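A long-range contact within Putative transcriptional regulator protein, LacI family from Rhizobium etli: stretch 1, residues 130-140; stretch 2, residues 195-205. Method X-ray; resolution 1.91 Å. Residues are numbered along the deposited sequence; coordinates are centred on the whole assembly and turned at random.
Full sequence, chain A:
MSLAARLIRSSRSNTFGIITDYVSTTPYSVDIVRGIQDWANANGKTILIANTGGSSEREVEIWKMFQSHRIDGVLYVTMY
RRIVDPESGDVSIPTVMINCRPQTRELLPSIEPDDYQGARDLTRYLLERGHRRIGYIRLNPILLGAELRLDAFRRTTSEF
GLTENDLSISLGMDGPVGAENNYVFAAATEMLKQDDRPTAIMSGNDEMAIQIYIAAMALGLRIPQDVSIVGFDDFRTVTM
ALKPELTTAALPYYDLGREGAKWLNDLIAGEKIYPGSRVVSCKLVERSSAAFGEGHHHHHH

Stretch 1 (130-140) GHRRIGYIRLN
Stretch 2 195-205: DDRPTAIMSGN

Two neighbouring strands of one sheet, 134-138 and 200-203, form the centre of this contact. They run parallel, with 21° between their directions and a closest axis approach of 4.4 Å. Ile-134 pairs with Ala-200, Gly-135 with Ile-201, Tyr-136 with Met-202 and Ile-137 with Ser-203.

One face of the sheet carries Ile-134, Tyr-136, Ala-200 and Met-202. Ile-134 (chi1 m, chi2 m) brings CD1 to 3.6 Å from Ala-200 CB. Its CG2 lies 4.3 Å from Met-202 CG. Tyr-136 (chi1 t, chi2 92°) sets CD1 3.6 Å from Met-202 CB. Met-202 is selenomethionine, with chi angles m, t, p, and its end leads away from the first stretch. On the other face, Ile-137 (m, t) places CG1 4.2 Å from CG2 of Ile-201 (m, t). Gly-135 has no side chain on this face; an ideal CB there would sit a tight 3.3 Å from Ile-201 CG1.

The backbone is extended, with phi/psi of -107/154 at Gly-135 and -100/125 at Met-202. Hydrogen bonds alternate across the strands as expected for a parallel pair. Gly-135 N donates to Ala-200 O at 2.8 Å, and Met-202 N to Gly-135 O at 2.7 Å. Ile-137 N then donates to Met-202 O at 3.1 Å. CA-H...O contacts share these acceptors: Tyr-136 CA lies 3.3 Å from Met-202 O.

Beyond the strand, Gly-204 turns to -44/-46. Its N makes a weak hydrogen bond to Ile-137 O at 2.8 Å, bent to 124°. The fit is close: an ideal CB on Gly-204 would clash with Leu-139 N at 2.8 Å. Leu-139 (t, p) reaches Asn-205, CD1 to ND2 3.4 Å. Asn-205 (chi1 p) is the N-cap of the helix that follows.

At the opposite end of the pairing, Thr-199 N donates to Arg-133 O at 3.0 Å. Ala-200 N is buried without a partner. His-131 (chi1 m, chi2 -75°) points toward the second stretch. Its ND1 and Thr-199 OG1 (chi1 p) are hydrogen-bonded at 2.7 Å; either could be the donor. Ala-200 CB packs over a face of the same ring, 3.7 Å from its centroid, in a CH-pi contact.

The polar edge is exposed. Arg-133 extends along m, t, t, with chi4 178°. Its NH2 forms a salt bridge with Asp-196 OD1 at 3.3 Å, pairing opposite charges. Asp-196 CB lies over one face of the guanidinium.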

ATOM      1  N   GLY A 130     -19.316 -23.522 -14.349  1.00 20.74           N
ATOM      2  CA  GLY A 130     -20.697 -23.267 -14.733  1.00 20.20           C
ATOM      3  C   GLY A 130     -21.179 -21.870 -15.083  1.00 21.16           C
ATOM      4  O   GLY A 130     -22.314 -21.719 -15.532  1.00 20.89           O
ATOM      5  N   HIS A 131     -20.345 -20.850 -14.900  1.00 17.84           N
ATOM      6  CA  HIS A 131     -20.773 -19.484 -15.191  1.00 18.64           C
ATOM      7  C   HIS A 131     -20.832 -19.201 -16.688  1.00 19.03           C
ATOM      8  O   HIS A 131     -19.909 -19.531 -17.438  1.00 17.73           O
ATOM      9  CB  HIS A 131     -19.843 -18.494 -14.481  1.00 17.82           C
ATOM     10  CG  HIS A 131     -19.835 -18.651 -12.993  1.00 17.62           C
ATOM     11  ND1 HIS A 131     -20.874 -18.220 -12.196  1.00 15.44           N
ATOM     12  CD2 HIS A 131     -18.937 -19.232 -12.162  1.00 18.89           C
ATOM     13  CE1 HIS A 131     -20.617 -18.529 -10.937  1.00 18.76           C
ATOM     14  NE2 HIS A 131     -19.449 -19.144 -10.888  1.00 20.08           N
ATOM     15  N   ARG A 132     -21.926 -18.578 -17.114  1.00 18.61           N
ATOM     16  CA  ARG A 132     -22.133 -18.282 -18.524  1.00 20.97           C
ATOM     17  C   ARG A 132     -22.484 -16.817 -18.752  1.00 23.36           C
ATOM     18  O   ARG A 132     -22.338 -16.304 -19.864  1.00 26.27           O
ATOM     19  CB  ARG A 132     -23.233 -19.194 -19.074  1.00 20.98           C
ATOM     20  CG  ARG A 132     -22.945 -20.685 -18.886  1.00 19.61           C
ATOM     21  CD  ARG A 132     -21.896 -21.183 -19.864  1.00 18.08           C
ATOM     22  NE  ARG A 132     -21.658 -22.624 -19.766  1.00 17.25           N
ATOM     23  CZ  ARG A 132     -20.765 -23.186 -18.957  1.00 19.35           C
ATOM     24  NH1 ARG A 132     -20.017 -22.429 -18.163  1.00 15.34           N
ATOM     25  NH2 ARG A 132     -20.605 -24.509 -18.949  1.00 18.71           N
ATOM     26  N   ARG A 133     -22.970 -16.159 -17.703  1.00 22.07           N
ATOM     27  CA  ARG A 133     -23.284 -14.733 -17.754  1.00 23.70           C
ATOM     28  C   ARG A 133     -22.226 -14.132 -16.827  1.00 21.86           C
ATOM     29  O   ARG A 133     -22.366 -14.188 -15.603  1.00 19.45           O
ATOM     30  CB  ARG A 133     -24.673 -14.444 -17.184  1.00 26.74           C
ATOM     31  CG  ARG A 133     -25.837 -15.017 -17.968  1.00 32.35           C
ATOM     32  CD  ARG A 133     -27.144 -14.639 -17.280  1.00 37.34           C
ATOM     33  NE  ARG A 133     -28.327 -15.046 -18.034  1.00 42.84           N
ATOM     34  CZ  ARG A 133     -29.574 -14.853 -17.617  1.00 44.81           C
ATOM     35  NH1 ARG A 133     -29.801 -14.261 -16.452  1.00 46.40           N
ATOM     36  NH2 ARG A 133     -30.596 -15.250 -18.364  1.00 47.71           N
ATOM     37  N   ILE A 134     -21.167 -13.575 -17.409  1.00 19.09           N
ATOM     38  CA  ILE A 134     -20.069 -13.015 -16.621  1.00 17.98           C
ATOM     39  C   ILE A 134     -19.920 -11.506 -16.755  1.00 18.99           C
ATOM     40  O   ILE A 134     -20.063 -10.953 -17.844  1.00 18.52           O
ATOM     41  CB  ILE A 134     -18.719 -13.644 -17.043  1.00 20.24           C
ATOM     42  CG1 ILE A 134     -18.840 -15.169 -17.099  1.00 20.48           C
ATOM     43  CG2 ILE A 134     -17.621 -13.212 -16.077  1.00 17.91           C
ATOM     44  CD1 ILE A 134     -19.111 -15.796 -15.774  1.00 27.27           C
ATOM     45  N   GLY A 135     -19.624 -10.848 -15.636  1.00 17.44           N
ATOM     46  CA  GLY A 135     -19.429  -9.412 -15.653  1.00 16.12           C
ATOM     47  C   GLY A 135     -17.953  -9.103 -15.493  1.00 15.76           C
ATOM     48  O   GLY A 135     -17.202  -9.898 -14.931  1.00 16.35           O
ATOM     49  N   TYR A 136     -17.525  -7.955 -16.003  1.00 15.48           N
ATOM     50  CA  TYR A 136     -16.132  -7.548 -15.893  1.00 16.64           C
ATOM     51  C   TYR A 136     -16.108  -6.030 -15.718  1.00 16.88           C
ATOM     52  O   TYR A 136     -16.585  -5.294 -16.581  1.00 19.01           O
ATOM     53  CB  TYR A 136     -15.352  -7.938 -17.158  1.00 15.91           C
ATOM     54  CG  TYR A 136     -13.861  -7.712 -17.042  1.00 16.31           C
ATOM     55  CD1 TYR A 136     -13.009  -8.726 -16.591  1.00 17.30           C
ATOM     56  CD2 TYR A 136     -13.307  -6.458 -17.303  1.00 14.90           C
ATOM     57  CE1 TYR A 136     -11.640  -8.490 -16.395  1.00 16.12           C
ATOM     58  CE2 TYR A 136     -11.945  -6.210 -17.108  1.00 15.86           C
ATOM     59  CZ  TYR A 136     -11.120  -7.230 -16.650  1.00 16.62           C
ATOM     60  OH  TYR A 136      -9.789  -6.972 -16.417  1.00 14.83           O
ATOM     61  N   ILE A 137     -15.587  -5.564 -14.589  1.00 14.06           N
ATOM     62  CA  ILE A 137     -15.499  -4.133 -14.348  1.00 14.52           C
ATOM     63  C   ILE A 137     -14.035  -3.758 -14.543  1.00 14.25           C
ATOM     64  O   ILE A 137     -13.143  -4.196 -13.799  1.00 13.74           O
ATOM     65  CB  ILE A 137     -16.017  -3.771 -12.945  1.00 14.94           C
ATOM     66  CG1 ILE A 137     -17.461  -4.268 -12.792  1.00 16.14           C
ATOM     67  CG2 ILE A 137     -16.008  -2.269 -12.761  1.00 15.81           C
ATOM     68  CD1 ILE A 137     -18.114  -3.879 -11.480  1.00 16.42           C
ATOM     69  N   ARG A 138     -13.809  -2.967 -15.589  1.00 13.09           N
ATOM     70  CA  ARG A 138     -12.488  -2.533 -16.027  1.00 13.52           C
ATOM     71  C   ARG A 138     -11.655  -1.593 -15.173  1.00 12.67           C
ATOM     72  O   ARG A 138     -12.143  -0.596 -14.638  1.00 11.57           O
ATOM     73  CB  ARG A 138     -12.606  -1.896 -17.418  1.00 11.88           C
ATOM     74  CG  ARG A 138     -13.231  -2.798 -18.466  1.00 13.99           C
ATOM     75  CD  ARG A 138     -13.567  -2.009 -19.720  1.00 16.45           C
ATOM     76  NE  ARG A 138     -12.376  -1.420 -20.333  1.00 16.61           N
ATOM     77  CZ  ARG A 138     -12.408  -0.624 -21.398  1.00 19.39           C
ATOM     78  NH1 ARG A 138     -13.570  -0.320 -21.961  1.00 16.48           N
ATOM     79  NH2 ARG A 138     -11.281  -0.152 -21.914  1.00 16.93           N
ATOM     80  N   LEU A 139     -10.373  -1.924 -15.086  1.00 15.22           N
ATOM     81  CA  LEU A 139      -9.397  -1.109 -14.382  1.00 14.73           C
ATOM     82  C   LEU A 139      -9.099   0.036 -15.361  1.00 14.71           C
ATOM     83  O   LEU A 139      -9.413  -0.066 -16.554  1.00 12.82           O
ATOM     84  CB  LEU A 139      -8.128  -1.933 -14.132  1.00 17.44           C
ATOM     85  CG  LEU A 139      -6.914  -1.275 -13.470  1.00 19.98           C
ATOM     86  CD1 LEU A 139      -7.249  -0.838 -12.059  1.00 22.90           C
ATOM     87  CD2 LEU A 139      -5.759  -2.268 -13.454  1.00 22.25           C
ATOM     88  N   ASN A 140      -8.506   1.113 -14.854  1.00 13.35           N
ATOM     89  CA  ASN A 140      -8.156   2.288 -15.658  1.00 13.22           C
ATOM     90  C   ASN A 140      -7.618   1.898 -17.036  1.00 12.32           C
ATOM     91  O   ASN A 140      -6.562   1.282 -17.138  1.00 12.74           O
ATOM     92  CB  ASN A 140      -7.099   3.121 -14.928  1.00 14.86           C
ATOM     93  CG  ASN A 140      -6.999   4.540 -15.469  1.00 14.63           C
ATOM     94  OD1 ASN A 140      -7.202   4.779 -16.660  1.00 14.60           O
ATOM     95  ND2 ASN A 140      -6.674   5.480 -14.596  1.00 17.23           N
ATOM     96  N   ASP A 195     -31.780  -7.027 -15.182  1.00 39.43           N
ATOM     97  CA  ASP A 195     -32.761  -8.106 -15.161  1.00 41.02           C
ATOM     98  C   ASP A 195     -32.056  -9.444 -15.373  1.00 39.51           C
ATOM     99  O   ASP A 195     -32.397 -10.440 -14.738  1.00 39.54           O
ATOM    100  CB  ASP A 195     -33.820  -7.867 -16.240  1.00 44.69           C
ATOM    101  CG  ASP A 195     -34.671  -6.638 -15.950  1.00 48.26           C
ATOM    102  OD1 ASP A 195     -35.386  -6.637 -14.922  1.00 49.32           O
ATOM    103  OD2 ASP A 195     -34.621  -5.673 -16.745  1.00 49.73           O
ATOM    104  N   ASP A 196     -31.069  -9.461 -16.264  1.00 37.83           N
ATOM    105  CA  ASP A 196     -30.295 -10.673 -16.518  1.00 37.27           C
ATOM    106  C   ASP A 196     -28.956 -10.531 -15.793  1.00 34.73           C
ATOM    107  O   ASP A 196     -27.902 -10.409 -16.414  1.00 34.47           O
ATOM    108  CB  ASP A 196     -30.062 -10.871 -18.019  1.00 39.46           C
ATOM    109  CG  ASP A 196     -31.305 -11.353 -18.744  1.00 43.12           C
ATOM    110  OD1 ASP A 196     -31.957 -12.292 -18.235  1.00 44.80           O
ATOM    111  OD2 ASP A 196     -31.627 -10.807 -19.821  1.00 44.06           O
ATOM    112  N   ARG A 197     -29.032 -10.550 -14.467  1.00 31.56           N
ATOM    113  CA  ARG A 197     -27.886 -10.406 -13.567  1.00 28.75           C
ATOM    114  C   ARG A 197     -26.769 -11.428 -13.776  1.00 25.68           C
ATOM    115  O   ARG A 197     -27.023 -12.627 -13.827  1.00 23.68           O
ATOM    116  CB  ARG A 197     -28.401 -10.498 -12.124  1.00 30.57           C
ATOM    117  CG  ARG A 197     -27.386 -10.256 -11.027  1.00 31.60           C
ATOM    118  CD  ARG A 197     -28.084 -10.185  -9.673  1.00 32.54           C
ATOM    119  NE  ARG A 197     -28.601 -11.481  -9.234  1.00 34.34           N
ATOM    120  CZ  ARG A 197     -29.560 -11.631  -8.323  1.00 36.41           C
ATOM    121  NH1 ARG A 197     -30.111 -10.567  -7.755  1.00 36.51           N
ATOM    122  NH2 ARG A 197     -29.969 -12.845  -7.972  1.00 36.41           N
ATOM    123  N   PRO A 198     -25.512 -10.967 -13.918  1.00 23.16           N
ATOM    124  CA  PRO A 198     -24.453 -11.967 -14.101  1.00 21.09           C
ATOM    125  C   PRO A 198     -24.283 -12.807 -12.831  1.00 20.00           C
ATOM    126  O   PRO A 198     -24.559 -12.331 -11.727  1.00 21.45           O
ATOM    127  CB  PRO A 198     -23.217 -11.115 -14.422  1.00 21.97           C
ATOM    128  CG  PRO A 198     -23.521  -9.791 -13.782  1.00 21.39           C
ATOM    129  CD  PRO A 198     -24.987  -9.602 -14.088  1.00 22.07           C
ATOM    130  N   THR A 199     -23.843 -14.053 -12.993  1.00 17.54           N
ATOM    131  CA  THR A 199     -23.646 -14.955 -11.861  1.00 17.48           C
ATOM    132  C   THR A 199     -22.234 -14.837 -11.300  1.00 16.34           C
ATOM    133  O   THR A 199     -21.960 -15.279 -10.189  1.00 15.29           O
ATOM    134  CB  THR A 199     -23.904 -16.435 -12.263  1.00 19.64           C
ATOM    135  OG1 THR A 199     -22.944 -16.845 -13.245  1.00 19.06           O
ATOM    136  CG2 THR A 199     -25.304 -16.590 -12.846  1.00 18.82           C
ATOM    137  N   ALA A 200     -21.342 -14.238 -12.086  1.00 14.48           N
ATOM    138  CA  ALA A 200     -19.962 -14.037 -11.674  1.00 13.55           C
ATOM    139  C   ALA A 200     -19.499 -12.675 -12.178  1.00 14.81           C
ATOM    140  O   ALA A 200     -19.918 -12.223 -13.249  1.00 13.49           O
ATOM    141  CB  ALA A 200     -19.058 -15.146 -12.243  1.00 13.17           C
ATOM    142  N   ILE A 201     -18.665 -12.011 -11.389  1.00 12.66           N
ATOM    143  CA  ILE A 201     -18.136 -10.706 -11.783  1.00 12.70           C
ATOM    144  C   ILE A 201     -16.637 -10.722 -11.557  1.00 13.72           C
ATOM    145  O   ILE A 201     -16.153 -11.089 -10.480  1.00 13.15           O
ATOM    146  CB  ILE A 201     -18.747  -9.532 -10.975  1.00 11.10           C
ATOM    147  CG1 ILE A 201     -20.222  -9.350 -11.348  1.00 11.74           C
ATOM    148  CG2 ILE A 201     -18.002  -8.214 -11.310  1.00 12.76           C
ATOM    149  CD1 ILE A 201     -20.930  -8.250 -10.570  1.00 15.87           C
HETATM  150  N   MSE A 202     -15.905 -10.351 -12.594  1.00 14.65           N
HETATM  151  CA  MSE A 202     -14.458 -10.309 -12.507  1.00 15.86           C
HETATM  152  C   MSE A 202     -14.101  -8.864 -12.294  1.00 15.71           C
HETATM  153  O   MSE A 202     -14.517  -7.998 -13.064  1.00 13.54           O
HETATM  154  CB  MSE A 202     -13.822 -10.820 -13.798  1.00 16.06           C
HETATM  155  CG  MSE A 202     -13.992 -12.302 -14.016  1.00 23.18           C
HETATM  156 SE   MSE A 202     -12.976 -12.900 -15.537  1.00 31.08          SE
HETATM  157  CE  MSE A 202     -11.216 -12.864 -14.785  1.00 27.76           C
ATOM    158  N   SER A 203     -13.347  -8.607 -11.232  1.00 14.87           N
ATOM    159  CA  SER A 203     -12.924  -7.257 -10.902  1.00 13.29           C
ATOM    160  C   SER A 203     -11.594  -6.939 -11.575  1.00 13.52           C
ATOM    161  O   SER A 203     -10.675  -7.771 -11.583  1.00 11.94           O
ATOM    162  CB  SER A 203     -12.783  -7.122  -9.380  1.00 13.73           C
ATOM    163  OG  SER A 203     -12.402  -5.807  -9.019  1.00 15.95           O
ATOM    164  N   GLY A 204     -11.496  -5.731 -12.128  1.00 15.70           N
ATOM    165  CA  GLY A 204     -10.271  -5.306 -12.788  1.00 14.96           C
ATOM    166  C   GLY A 204      -9.080  -5.695 -11.942  1.00 13.32           C
ATOM    167  O   GLY A 204      -8.090  -6.213 -12.459  1.00 15.85           O
ATOM    168  N   ASN A 205      -9.172  -5.427 -10.643  1.00 12.72           N
ATOM    169  CA  ASN A 205      -8.127  -5.806  -9.692  1.00 11.92           C
ATOM    170  C   ASN A 205      -8.728  -5.989  -8.297  1.00 12.59           C
ATOM    171  O   ASN A 205      -9.914  -5.715  -8.076  1.00  9.15           O
ATOM    172  CB  ASN A 205      -6.970  -4.791  -9.660  1.00 11.70           C
ATOM    173  CG  ASN A 205      -7.365  -3.441  -9.085  1.00 15.76           C
ATOM    174  OD1 ASN A 205      -8.456  -3.267  -8.549  1.00 12.04           O
ATOM    175  ND2 ASN A 205      -6.458  -2.473  -9.195  1.00 16.46           N
TER